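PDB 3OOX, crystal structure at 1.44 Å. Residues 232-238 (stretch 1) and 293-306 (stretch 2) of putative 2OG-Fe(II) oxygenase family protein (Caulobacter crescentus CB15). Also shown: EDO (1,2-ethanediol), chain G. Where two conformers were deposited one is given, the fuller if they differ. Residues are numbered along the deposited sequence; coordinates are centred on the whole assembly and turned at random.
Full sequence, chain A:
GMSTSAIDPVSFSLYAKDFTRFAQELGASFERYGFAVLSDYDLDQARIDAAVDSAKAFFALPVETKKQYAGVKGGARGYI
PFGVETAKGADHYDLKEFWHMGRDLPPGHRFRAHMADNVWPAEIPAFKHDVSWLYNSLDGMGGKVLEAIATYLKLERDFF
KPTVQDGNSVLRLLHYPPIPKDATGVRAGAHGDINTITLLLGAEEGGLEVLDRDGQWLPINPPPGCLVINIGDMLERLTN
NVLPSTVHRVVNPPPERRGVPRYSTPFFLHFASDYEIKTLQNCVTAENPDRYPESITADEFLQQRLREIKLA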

# COMPACT_ATOMS: atom_id res chain seq x y z
N GLY A 232 -8.04 0.43 2.56
CA GLY A 232 -7.70 1.71 3.17
C GLY A 232 -8.94 2.53 3.45
O GLY A 232 -10.06 2.19 3.03
N ASP A 233 -8.72 3.67 4.11
CA ASP A 233 -9.83 4.44 4.62
C ASP A 233 -10.75 4.95 3.50
O ASP A 233 -11.95 5.10 3.77
CB ASP A 233 -9.33 5.65 5.40
CG ASP A 233 -8.68 5.28 6.72
OD1 ASP A 233 -8.77 4.12 7.17
OD2 ASP A 233 -8.07 6.19 7.31
N MSE A 234 -10.24 5.27 2.31
CA MSE A 234 -11.11 5.76 1.23
C MSE A 234 -12.16 4.72 0.87
O MSE A 234 -13.34 5.05 0.66
CB MSE A 234 -10.31 6.13 -0.03
CG MSE A 234 -9.51 7.39 0.07
SE MSE A 234 -8.34 7.63 -1.48
CE MSE A 234 -7.53 9.30 -1.01
N LEU A 235 -11.75 3.45 0.77
CA LEU A 235 -12.67 2.40 0.38
C LEU A 235 -13.57 2.04 1.54
O LEU A 235 -14.77 1.74 1.36
CB LEU A 235 -11.87 1.20 -0.12
CG LEU A 235 -12.62 -0.03 -0.60
CD1 LEU A 235 -13.70 0.33 -1.64
CD2 LEU A 235 -11.66 -1.07 -1.21
N GLU A 236 -13.03 2.06 2.77
CA GLU A 236 -13.86 1.87 3.97
C GLU A 236 -15.00 2.89 3.95
O GLU A 236 -16.18 2.51 4.17
CB GLU A 236 -13.02 2.00 5.25
CG GLU A 236 -13.84 1.88 6.54
CD GLU A 236 -12.98 2.12 7.77
OE1 GLU A 236 -12.49 3.25 7.92
OE2 GLU A 236 -12.80 1.16 8.53
N ARG A 237 -14.69 4.15 3.66
CA ARG A 237 -15.72 5.20 3.68
C ARG A 237 -16.75 4.99 2.57
O ARG A 237 -17.97 5.08 2.81
CB ARG A 237 -15.08 6.57 3.59
CG ARG A 237 -16.08 7.71 3.47
CD ARG A 237 -15.46 9.05 3.77
NE ARG A 237 -16.44 10.11 3.52
CZ ARG A 237 -16.47 11.28 4.14
NH1 ARG A 237 -15.60 11.60 5.10
NH2 ARG A 237 -17.41 12.18 3.80
N LEU A 238 -16.27 4.65 1.37
CA LEU A 238 -17.18 4.40 0.25
C LEU A 238 -18.21 3.32 0.58
O LEU A 238 -19.38 3.43 0.21
CB LEU A 238 -16.39 4.03 -1.00
CG LEU A 238 -17.20 3.66 -2.24
CD1 LEU A 238 -18.01 4.87 -2.73
CD2 LEU A 238 -16.27 3.12 -3.35
N PRO A 293 -23.19 11.33 5.37
CA PRO A 293 -24.24 11.99 4.61
C PRO A 293 -23.71 13.09 3.68
O PRO A 293 -24.40 13.42 2.71
CB PRO A 293 -25.14 12.59 5.69
CG PRO A 293 -24.28 12.77 6.88
CD PRO A 293 -23.29 11.61 6.81
N GLU A 294 -22.53 13.64 3.99
CA GLU A 294 -21.88 14.62 3.14
C GLU A 294 -20.77 13.92 2.35
O GLU A 294 -19.81 13.39 2.96
CB GLU A 294 -21.28 15.75 3.98
CG GLU A 294 -22.29 16.43 4.92
CD GLU A 294 -21.80 16.47 6.37
OE1 GLU A 294 -21.71 15.40 7.01
OE2 GLU A 294 -21.53 17.59 6.88
N SER A 295 -20.89 13.90 1.03
CA SER A 295 -19.87 13.28 0.21
C SER A 295 -18.60 14.14 0.17
O SER A 295 -18.59 15.28 0.63
CB SER A 295 -20.40 13.02 -1.20
OG SER A 295 -21.58 12.24 -1.15
N ILE A 296 -17.52 13.58 -0.38
CA ILE A 296 -16.21 14.24 -0.33
C ILE A 296 -15.39 13.74 -1.49
O ILE A 296 -15.52 12.58 -1.87
CB ILE A 296 -15.48 13.95 1.05
CG1 ILE A 296 -14.29 14.89 1.24
CG2 ILE A 296 -15.07 12.45 1.19
CD1 ILE A 296 -13.77 14.93 2.67
N THR A 297 -14.58 14.60 -2.12
CA THR A 297 -13.70 14.09 -3.17
C THR A 297 -12.56 13.32 -2.53
O THR A 297 -12.20 13.57 -1.38
CB THR A 297 -13.09 15.16 -4.06
OG1 THR A 297 -12.23 16.02 -3.30
CG2 THR A 297 -14.18 16.03 -4.74
N ALA A 298 -11.94 12.42 -3.28
CA ALA A 298 -10.80 11.67 -2.75
C ALA A 298 -9.69 12.63 -2.32
O ALA A 298 -9.06 12.45 -1.25
CB ALA A 298 -10.26 10.70 -3.82
N ASP A 299 -9.45 13.70 -3.08
CA ASP A 299 -8.37 14.60 -2.70
C ASP A 299 -8.72 15.39 -1.44
O ASP A 299 -7.83 15.64 -0.60
CB ASP A 299 -7.94 15.55 -3.82
CG ASP A 299 -6.62 16.20 -3.50
OD1 ASP A 299 -5.62 15.43 -3.37
OD2 ASP A 299 -6.61 17.44 -3.32
N GLU A 300 -9.97 15.81 -1.29
CA GLU A 300 -10.43 16.49 -0.08
C GLU A 300 -10.22 15.59 1.15
O GLU A 300 -9.81 16.03 2.21
CB GLU A 300 -11.94 16.88 -0.20
CG GLU A 300 -12.24 18.11 -1.12
CD GLU A 300 -13.71 18.25 -1.63
OE1 GLU A 300 -14.66 17.49 -1.28
OE2 GLU A 300 -13.94 19.21 -2.42
N PHE A 301 -10.58 14.32 0.97
CA PHE A 301 -10.45 13.31 2.04
C PHE A 301 -8.99 13.07 2.38
O PHE A 301 -8.63 13.00 3.56
CB PHE A 301 -11.11 12.02 1.60
CG PHE A 301 -11.10 10.93 2.64
CD1 PHE A 301 -12.00 10.92 3.66
CD2 PHE A 301 -10.16 9.91 2.58
CE1 PHE A 301 -12.01 9.91 4.59
CE2 PHE A 301 -10.16 8.88 3.51
CZ PHE A 301 -11.09 8.90 4.52
N LEU A 302 -8.15 12.99 1.34
CA LEU A 302 -6.71 12.85 1.52
C LEU A 302 -6.18 13.99 2.33
O LEU A 302 -5.46 13.77 3.32
CB LEU A 302 -6.01 12.79 0.16
CG LEU A 302 -4.52 12.48 0.17
CD1 LEU A 302 -4.21 11.20 0.95
CD2 LEU A 302 -4.04 12.39 -1.26
N GLN A 303 -6.52 15.21 1.94
CA GLN A 303 -6.01 16.37 2.66
C GLN A 303 -6.50 16.37 4.10
O GLN A 303 -5.72 16.70 5.02
CB GLN A 303 -6.44 17.65 1.99
CG GLN A 303 -5.79 17.93 0.65
CD GLN A 303 -6.24 19.24 0.09
OE1 GLN A 303 -6.10 20.28 0.74
NE2 GLN A 303 -6.81 19.22 -1.11
N GLN A 304 -7.76 16.02 4.31
CA GLN A 304 -8.34 15.96 5.66
C GLN A 304 -7.60 14.91 6.52
O GLN A 304 -7.21 15.21 7.65
CB GLN A 304 -9.84 15.65 5.60
CG GLN A 304 -10.51 15.49 6.98
CD GLN A 304 -11.87 14.84 6.92
OE1 GLN A 304 -12.68 15.17 6.05
NE2 GLN A 304 -12.15 13.94 7.86
N ARG A 305 -7.39 13.70 6.00
CA ARG A 305 -6.73 12.66 6.81
C ARG A 305 -5.29 13.04 7.16
O ARG A 305 -4.81 12.70 8.26
CB ARG A 305 -6.75 11.29 6.12
CG ARG A 305 -8.14 10.64 5.99
CD ARG A 305 -8.74 10.12 7.33
NE ARG A 305 -8.04 8.98 7.94
CZ ARG A 305 -7.60 8.98 9.20
NH1 ARG A 305 -7.79 10.04 9.97
NH2 ARG A 305 -6.99 7.91 9.70
N LEU A 306 -4.61 13.72 6.24
CA LEU A 306 -3.24 14.15 6.48
C LEU A 306 -3.24 15.23 7.57
O LEU A 306 -2.33 15.24 8.41
CB LEU A 306 -2.56 14.64 5.19
CG LEU A 306 -2.26 13.51 4.17
CD1 LEU A 306 -1.76 14.11 2.87
CD2 LEU A 306 -1.26 12.48 4.74
C1 EDO G . -17.37 15.38 6.14
O1 EDO G . -17.79 14.63 4.99
C2 EDO G . -16.40 14.55 6.98
O2 EDO G . -15.22 14.22 6.24
O HOH W 1 -6.26 5.62 9.18

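Stretch 1 is a short helix, 233-238, with Gly232 at its N-cap position; stretch 2 runs from a loop through a brief strand, 296-297, into the helix that begins at Ala298. The N-to-C directions of the two helices differ by 119°, and their axes come no closer than 11.2 Å, so side chains rather than backbones must fill the space between them. The second helix is capped by Thr297, whose OG1 accepts from Glu300 N at 3.0 Å, while Glu300 OE1 returns the favour by accepting from Thr297 N, also at 3.0 Å. This reciprocal pair satisfies amides that the first turn of a helix leaves without partners.

Phe301 is the centre of the contact. Its CA-to-CB bond points toward stretch 1, and with chi1 in the t well its buried ring meets three residues of the first helix. Asp233 CB lies at the ring edge, 3.8 Å from Phe301 CZ, while Met234 CG and Arg237 CD approach obliquely, each 3.6 Å away, from Phe301 CD2 and CE1 respectively. A broad, rigid ring suits a place where several aliphatic segments converge.

Met234, here selenomethionine, leaves its helix sideways, but its long, unbranched chain (m, t, t) carries its end nearer to the second helix. There Met234 CE lies 3.5 Å from Ala298 O, 4.2 Å from Ala298 CB and 4.0 Å from Leu302 CB. The small Ala298 side chain suits the region where the backbones draw close: Ala298 CA is 7.1 Å from Met234 CA.

Charge joins the stretches at Asp233 and Arg305. Asp233 OD2 lies near the plane of the guanidinium, at its edge, and accepts from Arg305 NE at 2.9 Å and, through a weak bond, from Arg305 NH2 at 3.1 Å. Three m torsions fold the arginine back to make this salt bridge. Water 1 reinforces it, donating to Asp233 OD2 (2.7 Å) and accepting from Arg305 NH2 (2.5 Å).

Arg237 loses the most surface to the other stretch, and its nearly extended chain serves two roles: its methylenes pack near Phe301, while its guanidinium reaches the loop. Ile296 CG2 covers one guanidinium face, 3.5 Å from Arg237 CZ, leaving the polar edge free for oxygen atoms. Glu294 O lies at that edge, 2.8 Å from Arg237 NH2. An ethanediol, probably from the crystallisation liquor, accepts from Arg237 NH2 through O1 (2.8 Å) and from Arg237 NH1 through O2 (2.9 Å); its O2 donates to Gln304 OE1 at 2.7 Å, bridging the stretches.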